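Local coordinates for protein exopolygalacturonase (Yersinia enterocolitica, PDB 2UVF) that probably cleaves the polygalacturonic acid of pectin from the chain end, as a periplasmic family 28 glycoside hydrolase built on a beta-helix, at residues Ser198-Leu203 with Asp224-Gly229; Tyr230-Tyr235 with Gly356-Glu361; Ile238-Ser243 with Tyr326-Ser331; Arg330-Thr335 with Pro352-Ile357. One frame throughout, in Å; residues are numbered along the deposited sequence. Where two conformers were deposited one is given.

Contact 1 of 4, residues Ser198-Leu203 with Asp224-Gly229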
# COMPACT_ATOMS: atom_id res chain seq x y z
N SER A 198 -0.86 -10.17 -22.93
CA SER A 198 0.22 -11.05 -22.46
C SER A 198 -0.29 -11.95 -21.35
O SER A 198 -1.27 -11.63 -20.67
CB SER A 198 1.42 -10.22 -22.01
OG SER A 198 2.43 -11.02 -21.40
N GLY A 199 0.38 -13.10 -21.19
CA GLY A 199 0.14 -13.99 -20.05
C GLY A 199 1.21 -13.74 -19.01
O GLY A 199 1.95 -12.75 -19.10
N ALA A 200 1.32 -14.64 -18.04
CA ALA A 200 2.32 -14.49 -16.98
C ALA A 200 3.72 -14.31 -17.54
O ALA A 200 4.13 -15.03 -18.43
CB ALA A 200 2.28 -15.69 -16.02
N LEU A 201 4.44 -13.34 -16.99
CA LEU A 201 5.82 -13.07 -17.37
C LEU A 201 6.66 -13.24 -16.11
O LEU A 201 6.15 -13.14 -15.01
CB LEU A 201 5.98 -11.64 -17.91
CG LEU A 201 5.04 -11.17 -19.03
CD1 LEU A 201 4.94 -9.64 -19.05
CD2 LEU A 201 5.44 -11.72 -20.41
N TRP A 202 7.95 -13.52 -16.28
CA TRP A 202 8.81 -13.88 -15.16
C TRP A 202 10.05 -13.02 -15.21
O TRP A 202 10.83 -13.08 -16.17
CB TRP A 202 9.16 -15.38 -15.22
CG TRP A 202 7.95 -16.25 -15.35
CD1 TRP A 202 7.30 -16.58 -16.52
CD2 TRP A 202 7.23 -16.89 -14.29
NE1 TRP A 202 6.21 -17.38 -16.24
CE2 TRP A 202 6.14 -17.59 -14.89
CE3 TRP A 202 7.40 -16.95 -12.90
CZ2 TRP A 202 5.23 -18.34 -14.13
CZ3 TRP A 202 6.48 -17.70 -12.15
CH2 TRP A 202 5.41 -18.39 -12.77
N LEU A 203 10.21 -12.19 -14.19
CA LEU A 203 11.30 -11.23 -14.15
C LEU A 203 12.53 -11.91 -13.58
O LEU A 203 12.47 -13.03 -13.08
CB LEU A 203 10.93 -10.00 -13.30
CG LEU A 203 9.73 -9.12 -13.71
CD1 LEU A 203 9.58 -7.98 -12.74
CD2 LEU A 203 9.87 -8.57 -15.11
N ASP A 224 -4.75 -20.49 -19.25
CA ASP A 224 -3.59 -21.31 -19.68
C ASP A 224 -2.29 -20.55 -19.74
O ASP A 224 -1.21 -21.15 -19.71
CB ASP A 224 -3.84 -21.90 -21.06
CG ASP A 224 -4.78 -23.08 -21.04
OD1 ASP A 224 -5.12 -23.59 -19.95
OD2 ASP A 224 -5.19 -23.50 -22.14
N ASP A 225 -2.41 -19.23 -19.85
CA ASP A 225 -1.26 -18.34 -19.96
C ASP A 225 -0.71 -17.93 -18.59
O ASP A 225 0.21 -17.13 -18.50
CB ASP A 225 -1.63 -17.11 -20.77
CG ASP A 225 -1.48 -17.35 -22.26
OD1 ASP A 225 -0.32 -17.58 -22.70
OD2 ASP A 225 -2.52 -17.29 -22.98
N TYR A 226 -1.29 -18.51 -17.54
CA TYR A 226 -0.87 -18.30 -16.16
C TYR A 226 -0.66 -19.69 -15.53
O TYR A 226 -1.61 -20.26 -14.97
CB TYR A 226 -1.92 -17.48 -15.36
CG TYR A 226 -2.37 -16.18 -16.02
CD1 TYR A 226 -1.74 -14.97 -15.72
CD2 TYR A 226 -3.44 -16.16 -16.92
CE1 TYR A 226 -2.15 -13.77 -16.32
CE2 TYR A 226 -3.86 -14.97 -17.53
CZ TYR A 226 -3.21 -13.78 -17.21
OH TYR A 226 -3.62 -12.60 -17.80
N PRO A 227 0.57 -20.24 -15.64
CA PRO A 227 0.79 -21.58 -15.15
C PRO A 227 1.05 -21.54 -13.65
O PRO A 227 1.06 -20.45 -13.08
CB PRO A 227 2.02 -22.05 -15.95
CG PRO A 227 2.74 -20.79 -16.38
CD PRO A 227 1.80 -19.62 -16.17
N ALA A 228 1.25 -22.69 -13.01
CA ALA A 228 1.38 -22.72 -11.55
C ALA A 228 2.38 -21.67 -11.08
O ALA A 228 3.44 -21.51 -11.69
CB ALA A 228 1.76 -24.12 -11.05
N GLY A 229 2.05 -20.98 -9.98
CA GLY A 229 2.80 -19.80 -9.55
C GLY A 229 3.52 -19.93 -8.23
O GLY A 229 4.74 -19.83 -8.20

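Contact 2 of 4, residues Tyr230-Tyr235 with Gly356-Glu361. With SO4 (sulfate ion), chain D.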
# COMPACT_ATOMS: atom_id res chain seq x y z
N TYR A 230 2.79 -20.11 -7.13
CA TYR A 230 3.37 -20.08 -5.78
C TYR A 230 2.36 -20.54 -4.74
O TYR A 230 1.16 -20.58 -5.00
CB TYR A 230 3.83 -18.63 -5.44
CG TYR A 230 2.68 -17.67 -5.19
CD1 TYR A 230 2.30 -17.32 -3.89
CD2 TYR A 230 1.96 -17.12 -6.26
CE1 TYR A 230 1.22 -16.45 -3.66
CE2 TYR A 230 0.91 -16.26 -6.03
CZ TYR A 230 0.54 -15.93 -4.73
OH TYR A 230 -0.52 -15.06 -4.51
N ARG A 231 2.86 -20.88 -3.55
CA ARG A 231 2.03 -21.02 -2.37
C ARG A 231 2.36 -19.84 -1.45
O ARG A 231 3.53 -19.55 -1.22
CB ARG A 231 2.30 -22.34 -1.66
CG ARG A 231 1.70 -23.56 -2.34
CD ARG A 231 2.39 -24.86 -1.88
NE ARG A 231 1.54 -26.04 -2.09
CZ ARG A 231 1.48 -26.73 -3.23
NH1 ARG A 231 2.19 -26.37 -4.29
NH2 ARG A 231 0.68 -27.78 -3.31
N LEU A 232 1.33 -19.18 -0.92
CA LEU A 232 1.50 -17.98 -0.10
C LEU A 232 2.45 -18.19 1.08
O LEU A 232 3.41 -17.43 1.26
CB LEU A 232 0.14 -17.46 0.39
CG LEU A 232 0.06 -16.04 0.99
CD1 LEU A 232 0.35 -15.00 -0.08
CD2 LEU A 232 -1.32 -15.84 1.57
N TYR A 233 2.17 -19.21 1.88
CA TYR A 233 3.02 -19.55 3.02
C TYR A 233 3.59 -20.96 2.84
O TYR A 233 3.10 -21.72 2.00
CB TYR A 233 2.25 -19.39 4.33
CG TYR A 233 1.68 -17.99 4.51
CD1 TYR A 233 2.49 -16.86 4.42
CD2 TYR A 233 0.32 -17.80 4.75
CE1 TYR A 233 1.97 -15.59 4.56
CE2 TYR A 233 -0.21 -16.54 4.88
CZ TYR A 233 0.62 -15.43 4.79
OH TYR A 233 0.08 -14.16 4.93
N PRO A 234 4.68 -21.30 3.58
CA PRO A 234 5.22 -22.67 3.48
C PRO A 234 4.16 -23.74 3.78
O PRO A 234 4.20 -24.83 3.22
CB PRO A 234 6.35 -22.70 4.52
CG PRO A 234 6.15 -21.47 5.39
CD PRO A 234 5.48 -20.45 4.50
N TYR A 235 3.20 -23.38 4.64
CA TYR A 235 2.13 -24.26 5.11
C TYR A 235 0.81 -24.07 4.37
O TYR A 235 -0.25 -24.53 4.83
CB TYR A 235 1.88 -24.01 6.61
CG TYR A 235 1.92 -22.54 7.01
CD1 TYR A 235 0.74 -21.77 7.08
CD2 TYR A 235 3.13 -21.92 7.33
CE1 TYR A 235 0.77 -20.41 7.45
CE2 TYR A 235 3.18 -20.55 7.71
CZ TYR A 235 2.00 -19.82 7.77
OH TYR A 235 2.07 -18.49 8.12
N GLY A 356 -3.82 -6.76 -6.27
CA GLY A 356 -3.04 -5.80 -7.07
C GLY A 356 -1.57 -6.17 -7.01
O GLY A 356 -1.15 -7.17 -7.60
N ILE A 357 -0.81 -5.39 -6.25
CA ILE A 357 0.64 -5.62 -6.09
C ILE A 357 1.00 -6.38 -4.80
O ILE A 357 0.64 -5.96 -3.70
CB ILE A 357 1.43 -4.28 -6.22
CG1 ILE A 357 1.28 -3.75 -7.65
CG2 ILE A 357 2.93 -4.47 -5.87
CD1 ILE A 357 1.65 -2.34 -7.84
N MET A 358 1.69 -7.51 -4.96
CA MET A 358 2.09 -8.35 -3.84
C MET A 358 3.61 -8.39 -3.69
O MET A 358 4.32 -8.59 -4.68
CB MET A 358 1.60 -9.80 -4.01
CG MET A 358 0.09 -9.98 -4.04
SD MET A 358 -0.31 -11.70 -4.42
CE MET A 358 0.23 -12.52 -2.90
N ASN A 359 4.07 -8.18 -2.46
CA ASN A 359 5.47 -8.31 -2.09
C ASN A 359 5.53 -9.36 -1.02
O ASN A 359 4.91 -9.20 0.04
CB ASN A 359 6.02 -7.01 -1.53
CG ASN A 359 6.05 -5.92 -2.53
OD1 ASN A 359 7.05 -5.72 -3.22
ND2 ASN A 359 4.92 -5.21 -2.68
N LEU A 360 6.22 -10.45 -1.32
CA LEU A 360 6.32 -11.57 -0.39
C LEU A 360 7.79 -11.79 -0.05
O LEU A 360 8.61 -12.04 -0.94
CB LEU A 360 5.66 -12.83 -0.99
CG LEU A 360 4.13 -12.82 -1.26
CD1 LEU A 360 3.72 -14.15 -1.81
CD2 LEU A 360 3.26 -12.45 -0.04
N GLU A 361 8.12 -11.68 1.23
CA GLU A 361 9.48 -11.92 1.67
C GLU A 361 10.53 -11.04 0.96
O GLU A 361 11.61 -11.49 0.70
CB GLU A 361 9.82 -13.43 1.62
CG GLU A 361 9.36 -14.23 2.82
CD GLU A 361 9.65 -15.72 2.76
OE1 GLU A 361 10.66 -16.21 3.29
OE2 GLU A 361 8.84 -16.45 2.19
S SO4 D . 6.38 -22.72 -4.05
O1 SO4 D . 6.24 -22.45 -5.48
O2 SO4 D . 5.55 -21.80 -3.24
O3 SO4 D . 5.95 -24.09 -3.77
O4 SO4 D . 7.80 -22.57 -3.72

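Contact 3 of 4, residues Ile238-Ser243 with Tyr326-Ser331. With ADA (alpha-D-galactopyranuronic acid), chain C.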
# COMPACT_ATOMS: atom_id res chain seq x y z
N ILE A 238 -2.89 -25.01 -1.01
CA ILE A 238 -3.41 -24.81 -2.36
C ILE A 238 -2.47 -23.89 -3.17
O ILE A 238 -2.17 -22.75 -2.76
CB ILE A 238 -4.89 -24.31 -2.33
CG1 ILE A 238 -5.76 -25.31 -1.53
CG2 ILE A 238 -5.44 -24.05 -3.74
CD1 ILE A 238 -7.10 -24.77 -1.07
N GLU A 239 -1.99 -24.40 -4.30
CA GLU A 239 -1.11 -23.68 -5.21
C GLU A 239 -1.91 -22.62 -5.98
O GLU A 239 -3.03 -22.89 -6.44
CB GLU A 239 -0.45 -24.67 -6.17
CG GLU A 239 0.42 -24.08 -7.30
CD GLU A 239 1.86 -23.81 -6.91
OE1 GLU A 239 2.21 -23.89 -5.72
OE2 GLU A 239 2.66 -23.51 -7.82
N ARG A 240 -1.32 -21.44 -6.14
CA ARG A 240 -1.98 -20.33 -6.82
C ARG A 240 -1.36 -20.13 -8.20
O ARG A 240 -0.18 -20.44 -8.40
CB ARG A 240 -1.88 -19.06 -5.97
CG ARG A 240 -2.72 -19.11 -4.73
CD ARG A 240 -2.46 -17.93 -3.84
NE ARG A 240 -3.50 -17.77 -2.84
CZ ARG A 240 -3.68 -16.68 -2.10
NH1 ARG A 240 -2.88 -15.63 -2.23
NH2 ARG A 240 -4.66 -16.64 -1.23
N PRO A 241 -2.13 -19.60 -9.16
CA PRO A 241 -1.47 -19.40 -10.43
C PRO A 241 -0.49 -18.22 -10.37
O PRO A 241 -0.48 -17.46 -9.39
CB PRO A 241 -2.62 -19.11 -11.38
CG PRO A 241 -3.67 -18.49 -10.54
CD PRO A 241 -3.54 -19.16 -9.19
N ALA A 242 0.32 -18.10 -11.42
CA ALA A 242 1.16 -16.94 -11.61
C ALA A 242 0.29 -15.68 -11.80
O ALA A 242 -0.81 -15.73 -12.36
CB ALA A 242 2.06 -17.15 -12.82
N SER A 243 0.81 -14.55 -11.31
CA SER A 243 0.27 -13.23 -11.60
C SER A 243 0.66 -12.83 -13.02
O SER A 243 1.39 -13.56 -13.70
CB SER A 243 0.83 -12.21 -10.61
OG SER A 243 0.52 -12.57 -9.27
N TYR A 326 -12.65 -19.64 -6.33
CA TYR A 326 -12.72 -18.18 -6.21
C TYR A 326 -11.63 -17.58 -5.29
O TYR A 326 -11.01 -16.56 -5.64
CB TYR A 326 -14.13 -17.77 -5.77
CG TYR A 326 -14.42 -16.30 -5.92
CD1 TYR A 326 -14.73 -15.75 -7.19
CD2 TYR A 326 -14.41 -15.45 -4.81
CE1 TYR A 326 -15.02 -14.37 -7.32
CE2 TYR A 326 -14.68 -14.08 -4.93
CZ TYR A 326 -14.97 -13.55 -6.19
OH TYR A 326 -15.24 -12.22 -6.29
N GLY A 327 -11.41 -18.22 -4.14
CA GLY A 327 -10.45 -17.73 -3.15
C GLY A 327 -8.97 -17.91 -3.46
O GLY A 327 -8.12 -17.17 -2.91
N GLN A 328 -8.64 -18.86 -4.33
CA GLN A 328 -7.24 -19.22 -4.54
C GLN A 328 -6.73 -19.17 -5.98
O GLN A 328 -5.54 -19.01 -6.22
CB GLN A 328 -6.93 -20.62 -3.93
CG GLN A 328 -7.34 -20.81 -2.47
CD GLN A 328 -6.71 -19.80 -1.51
OE1 GLN A 328 -7.30 -19.45 -0.50
NE2 GLN A 328 -5.53 -19.33 -1.82
N ARG A 329 -7.64 -19.28 -6.94
CA ARG A 329 -7.23 -19.57 -8.31
C ARG A 329 -7.33 -18.41 -9.32
O ARG A 329 -7.07 -18.60 -10.50
CB ARG A 329 -7.94 -20.83 -8.83
CG ARG A 329 -7.80 -22.09 -7.93
CD ARG A 329 -6.43 -22.70 -8.02
NE ARG A 329 -6.05 -22.86 -9.42
CZ ARG A 329 -4.80 -22.90 -9.87
NH1 ARG A 329 -3.78 -22.79 -9.02
NH2 ARG A 329 -4.58 -23.05 -11.17
N ARG A 330 -7.68 -17.21 -8.86
CA ARG A 330 -7.61 -16.01 -9.73
C ARG A 330 -6.21 -15.42 -9.66
O ARG A 330 -5.63 -15.35 -8.58
CB ARG A 330 -8.61 -14.95 -9.28
CG ARG A 330 -10.03 -15.44 -9.20
CD ARG A 330 -10.97 -14.35 -8.74
NE ARG A 330 -11.12 -14.31 -7.29
CZ ARG A 330 -11.24 -13.19 -6.57
NH1 ARG A 330 -11.18 -11.99 -7.17
NH2 ARG A 330 -11.41 -13.26 -5.27
N SER A 331 -5.65 -15.03 -10.81
CA SER A 331 -4.33 -14.40 -10.86
C SER A 331 -4.32 -12.96 -10.31
O SER A 331 -5.08 -12.10 -10.76
CB SER A 331 -3.81 -14.37 -12.31
OG SER A 331 -3.19 -15.60 -12.70
C1 ADA C . -5.51 -11.71 3.59
C2 ADA C . -4.22 -10.89 3.78
C3 ADA C . -3.73 -10.46 2.38
C4 ADA C . -3.47 -11.72 1.50
C5 ADA C . -4.76 -12.56 1.39
C6 ADA C . -4.71 -13.89 0.58
O2 ADA C . -4.45 -9.75 4.64
O3 ADA C . -2.58 -9.62 2.48
O4 ADA C . -2.39 -12.51 2.02
O5 ADA C . -5.29 -12.87 2.72
O6B ADA C . -5.20 -14.90 1.14
O6A ADA C . -4.22 -13.88 -0.57

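Contact 4 of 4, residues Arg330-Thr335 with Pro352-Ile357. With ADA (alpha-D-galactopyranuronic acid), chain C; ADA (alpha-D-galactopyranuronic acid), chain B.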
# COMPACT_ATOMS: atom_id res chain seq x y z
N ARG A 330 -7.68 -17.21 -8.86
CA ARG A 330 -7.61 -16.01 -9.73
C ARG A 330 -6.21 -15.42 -9.66
O ARG A 330 -5.63 -15.35 -8.58
CB ARG A 330 -8.61 -14.95 -9.28
CG ARG A 330 -10.03 -15.44 -9.20
CD ARG A 330 -10.97 -14.35 -8.74
NE ARG A 330 -11.12 -14.31 -7.29
CZ ARG A 330 -11.24 -13.19 -6.57
NH1 ARG A 330 -11.18 -11.99 -7.17
NH2 ARG A 330 -11.41 -13.26 -5.27
N SER A 331 -5.65 -15.03 -10.81
CA SER A 331 -4.33 -14.40 -10.86
C SER A 331 -4.32 -12.96 -10.31
O SER A 331 -5.08 -12.10 -10.76
CB SER A 331 -3.81 -14.37 -12.31
OG SER A 331 -3.19 -15.60 -12.70
N SER A 332 -3.45 -12.72 -9.33
CA SER A 332 -3.13 -11.37 -8.89
C SER A 332 -2.40 -10.62 -9.99
O SER A 332 -1.95 -11.21 -10.98
CB SER A 332 -2.26 -11.41 -7.63
OG SER A 332 -3.05 -11.80 -6.54
N LEU A 333 -2.27 -9.31 -9.83
CA LEU A 333 -1.62 -8.52 -10.86
C LEU A 333 -0.10 -8.67 -10.86
O LEU A 333 0.53 -8.80 -11.90
CB LEU A 333 -2.05 -7.05 -10.75
CG LEU A 333 -1.70 -6.21 -11.98
CD1 LEU A 333 -2.95 -5.60 -12.64
CD2 LEU A 333 -0.65 -5.17 -11.63
N MET A 334 0.50 -8.65 -9.67
CA MET A 334 1.95 -8.66 -9.55
C MET A 334 2.32 -9.39 -8.27
O MET A 334 1.74 -9.13 -7.23
CB MET A 334 2.51 -7.24 -9.52
CG MET A 334 4.01 -7.19 -9.70
SD MET A 334 4.72 -5.54 -9.60
CE MET A 334 4.07 -4.77 -11.08
N THR A 335 3.26 -10.32 -8.36
CA THR A 335 3.72 -11.03 -7.18
C THR A 335 5.23 -11.14 -7.21
O THR A 335 5.77 -11.89 -8.00
CB THR A 335 3.08 -12.44 -7.05
OG1 THR A 335 1.66 -12.30 -7.02
CG2 THR A 335 3.57 -13.14 -5.78
N PRO A 352 -7.42 -5.95 -11.57
CA PRO A 352 -6.73 -7.20 -11.28
C PRO A 352 -7.76 -8.31 -11.19
O PRO A 352 -8.89 -8.06 -10.76
CB PRO A 352 -6.11 -6.93 -9.91
CG PRO A 352 -7.12 -6.04 -9.22
CD PRO A 352 -7.62 -5.14 -10.35
N ALA A 353 -7.40 -9.53 -11.59
CA ALA A 353 -8.29 -10.67 -11.41
C ALA A 353 -8.44 -11.07 -9.93
O ALA A 353 -9.48 -11.54 -9.52
CB ALA A 353 -7.84 -11.87 -12.28
N PHE A 354 -7.41 -10.83 -9.13
CA PHE A 354 -7.44 -11.12 -7.69
C PHE A 354 -6.86 -9.87 -6.97
O PHE A 354 -7.54 -8.82 -6.95
CB PHE A 354 -6.70 -12.44 -7.42
CG PHE A 354 -6.81 -12.98 -6.01
CD1 PHE A 354 -7.98 -12.90 -5.28
CD2 PHE A 354 -5.71 -13.60 -5.42
CE1 PHE A 354 -8.06 -13.43 -3.97
CE2 PHE A 354 -5.78 -14.13 -4.11
CZ PHE A 354 -6.96 -14.04 -3.39
N HIS A 355 -5.62 -9.95 -6.48
CA HIS A 355 -4.97 -8.84 -5.77
C HIS A 355 -4.24 -7.94 -6.75
O HIS A 355 -4.03 -8.31 -7.90
CB HIS A 355 -3.93 -9.33 -4.73
CG HIS A 355 -4.46 -10.25 -3.67
ND1 HIS A 355 -5.67 -10.07 -3.03
CD2 HIS A 355 -3.89 -11.33 -3.07
CE1 HIS A 355 -5.84 -11.01 -2.12
NE2 HIS A 355 -4.77 -11.78 -2.11
N GLY A 356 -3.82 -6.76 -6.27
CA GLY A 356 -3.04 -5.80 -7.07
C GLY A 356 -1.57 -6.17 -7.01
O GLY A 356 -1.15 -7.17 -7.60
N ILE A 357 -0.81 -5.39 -6.25
CA ILE A 357 0.64 -5.62 -6.09
C ILE A 357 1.00 -6.38 -4.80
O ILE A 357 0.64 -5.96 -3.70
CB ILE A 357 1.43 -4.28 -6.22
CG1 ILE A 357 1.28 -3.75 -7.65
CG2 ILE A 357 2.93 -4.47 -5.87
CD1 ILE A 357 1.65 -2.34 -7.84
C1 ADA C . -5.51 -11.71 3.59
C2 ADA C . -4.22 -10.89 3.78
C3 ADA C . -3.73 -10.46 2.38
C4 ADA C . -3.47 -11.72 1.50
C5 ADA C . -4.76 -12.56 1.39
C6 ADA C . -4.71 -13.89 0.58
O2 ADA C . -4.45 -9.75 4.64
O3 ADA C . -2.58 -9.62 2.48
O4 ADA C . -2.39 -12.51 2.02
O5 ADA C . -5.29 -12.87 2.72
O6B ADA C . -5.20 -14.90 1.14
O6A ADA C . -4.22 -13.88 -0.57
C1 ADA B . -9.14 -8.74 2.29
C2 ADA B . -8.12 -9.42 1.35
C3 ADA B . -8.36 -10.94 1.46
C4 ADA B . -7.82 -11.36 2.84
C5 ADA B . -8.70 -10.64 3.88
C6 ADA B . -8.20 -10.92 5.31
O1 ADA B . -10.52 -9.11 2.00
O2 ADA B . -8.18 -8.94 0.03
O3 ADA B . -7.80 -11.69 0.35
O4 ADA B . -6.48 -10.83 2.97
O5 ADA B . -8.77 -9.17 3.63
O6B ADA B . -7.28 -10.21 5.77
O6A ADA B . -8.75 -11.86 5.95
O HOH W 1 -4.84 -10.08 -12.53

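Contact 1 of 4, residues Ser198-Leu203 with Asp224-Gly229
The carbonyl oxygen of Asp225 is gripped twice, by one short hydrogen bond and one weaker contact. Ala200 N donates to Asp225 O at 2.8 Å with an N-H...O angle of 153°, the donor lying in the carbonyl plane. Gly199 CA brings a C-H to Asp225 O at 3.5 Å. Here the two backbones run close, and Gly199, lacking a side chain, has Asp225 CB 3.7 Å from its CA. Gly199 O in turn takes a hydrogen bond from Ser198 OG on an in-plane lone pair, while Gly199 N is bonded to Thr173 OG1 at the start of helix 173-181. Ala200 CB points at the opposite segment and packs on two side chains, Tyr226 CD1 at 4.1 Å and Pro227 CD at 4.0 Å. The Tyr226 ring lies obliquely beside the Gly199-Ala200 peptide and sends its hydroxyl on to Ser220 O, which anchors the far end of the ring. Trp202 and Pro227 reach for each other tip to tip, with Trp202 CZ2 4.2 Å from Pro227 CG. The indole edge also faces the backbone, Trp202 CH2 lying 3.8 Å from Ala228 O. Strand 194-202 of the parallel beta-helix is thus joined to the chain leading into strand 228-230. One directional amide bond fixes the approach in the buried part, and small apolar contacts carry it outward to the exposed Pro227.

Contact 2 of 4, residues Tyr230-Tyr235 with Gly356-Glu361
Apolar packing does most of the work, with Tyr230 and Leu232 laid against Met358 and Leu360 of strand 357-360. Leu360 points at the loop and crosses both partners at about a right angle: its CD1 lies 3.9 Å from Tyr230 CE1, and its CD2 is 3.9 Å from Leu232 CD1. Leu232 puts CG anti to the backbone N (chi1 -166°), and its CD1 also meets Met358 CE at 3.8 Å. That same Leu232 CD1 lies in the plane of the Tyr230 ring, at its edge. A Met-aromatic contact is the second kind. The Met358 chain is straight to SD and then bends (chi3 70°), so its methyl meets the phenol end, with Met358 CE 3.1 Å from Tyr230 OH. Met358 SD stands 5.5 Å from the centroid of the Tyr230 ring, oblique to it. The loop's polar interactions go to partners other than strand 357-360. Arg231 N donates to O2 of a sulfate, probably from the crystallisation liquor, at 2.9 Å and 166°, and Arg337 NH1 holds the same ion; the Arg231 guanidinium forms a salt bridge with Glu239. Tyr230 OH has a weak hydrogen bond with Arg240 NH1. Leu232 belongs to the sugar pocket and touches a galacturonic acid residue, so a pocket-lining side chain is held to the beta-helix by non-directional contacts, and the Tyr230 hydroxyl may help, through its weak bond, to position Arg240.

Contact 3 of 4, residues Ile238-Ser243 with Tyr326-Ser331
Strand 240-241, half of a small antiparallel ribbon with strand 228-230, packs against the end of helix 322-328 and puts Arg240 into the sugar pocket. From CB onward Arg240 is extended and skirts Gln328. Its CB lies 3.7 Å from Gln328 O and its CG only 3.2 Å from that same Gln328 O; CD and NE then pass the Gln328 amide, which sits at the guanidinium edge with the two planes 26° apart. The tip meets the carboxylate of the galacturonic acid in chain C: Arg240 NH1 donates to O6A at 2.8 Å, and Arg240 NH2 reaches both O6A and O6B, the latter at 3.0 Å. Three bonds to two oxygens fix the carboxylate's rotation, and the opposite charges should strengthen them. The neighbouring Arg329 doubles back through bends at chi2 and chi3 so that NH1 donates to Glu239 O at 2.7 Å, from above the carbonyl plane. Its guanidinium face is covered near the rim by Pro241 CD. Ile238 CG2 packs on Gln328 CB. At the other end Ser331 OG donates to Ala242 O, very short at 2.4 Å and almost along the C=O axis (160°).

Contact 4 of 4, residues Arg330-Thr335 with Pro352-Ile357
Arg330 and Phe354 cross at about a right angle, their flat groups 69° apart. The phenyl edge is planted on the guanidinium, with Phe354 CD1 3.4 Å from Arg330 NH2 and over the centre of the charged plane. Tyr326 makes a cation-pi contact on the opposite face, so the guanidinium is sandwiched. Its edges are bonded too: Arg330 NH1 donates to Ala353 O at 2.9 Å, and Arg330 NH2 to Asn379 OD1. Phe354 and His355 overlap face to face near their rims, each with an atom of the other above its ring. The imidazole turns its edge to the sugars, and His355 NE2 donates to O6A of the chain C galacturonic acid at 2.7 Å, practically straight at 174°. Because His355 ND1 is also bonded to Asn379 O, the ring is probably protonated on both nitrogens, which would favour a carboxylate. Ser332 OG accepts from His355 N at 3.2 Å. The backbones then zip together: Leu333 N donates to His355 O at 2.8 Å and Met334 N to Gly356 O at 3.0 Å. A water bridges Ser331 O and Ala353 N. Met334 and Ile357 face the same way, Met334 CB lying 4.1 Å from Ile357 CG1, in a parallel bridge. This is the turn-on-turn strand stacking of a parallel beta-helix, with the loop before strand 357-360 lining the sugar-binding pocket.

Contacts 3 and 4 are the closest pair, their centres about 9 Å apart; they share Arg330 and Ser331, and Ser243 OG lies 2.5 Å from Thr335 OG1. Both hold the same carboxylate of chain C, contact 3 through Arg240 and contact 4 through His355. Contact 2 adds the apolar wall at Leu232 and meets contact 3 in the Arg231 NH1 to Glu239 OE1 salt bridge, 2.9 Å long. Contacts 2 and 4 meet on strand 357-360, where Met358 N lies 2.8 Å from Met334 O. Contact 1 touches no sugar but joins contact 3 through the antiparallel ribbon, Gly229 N lying 2.8 Å from Arg240 O, and so backs the strand that carries Arg240.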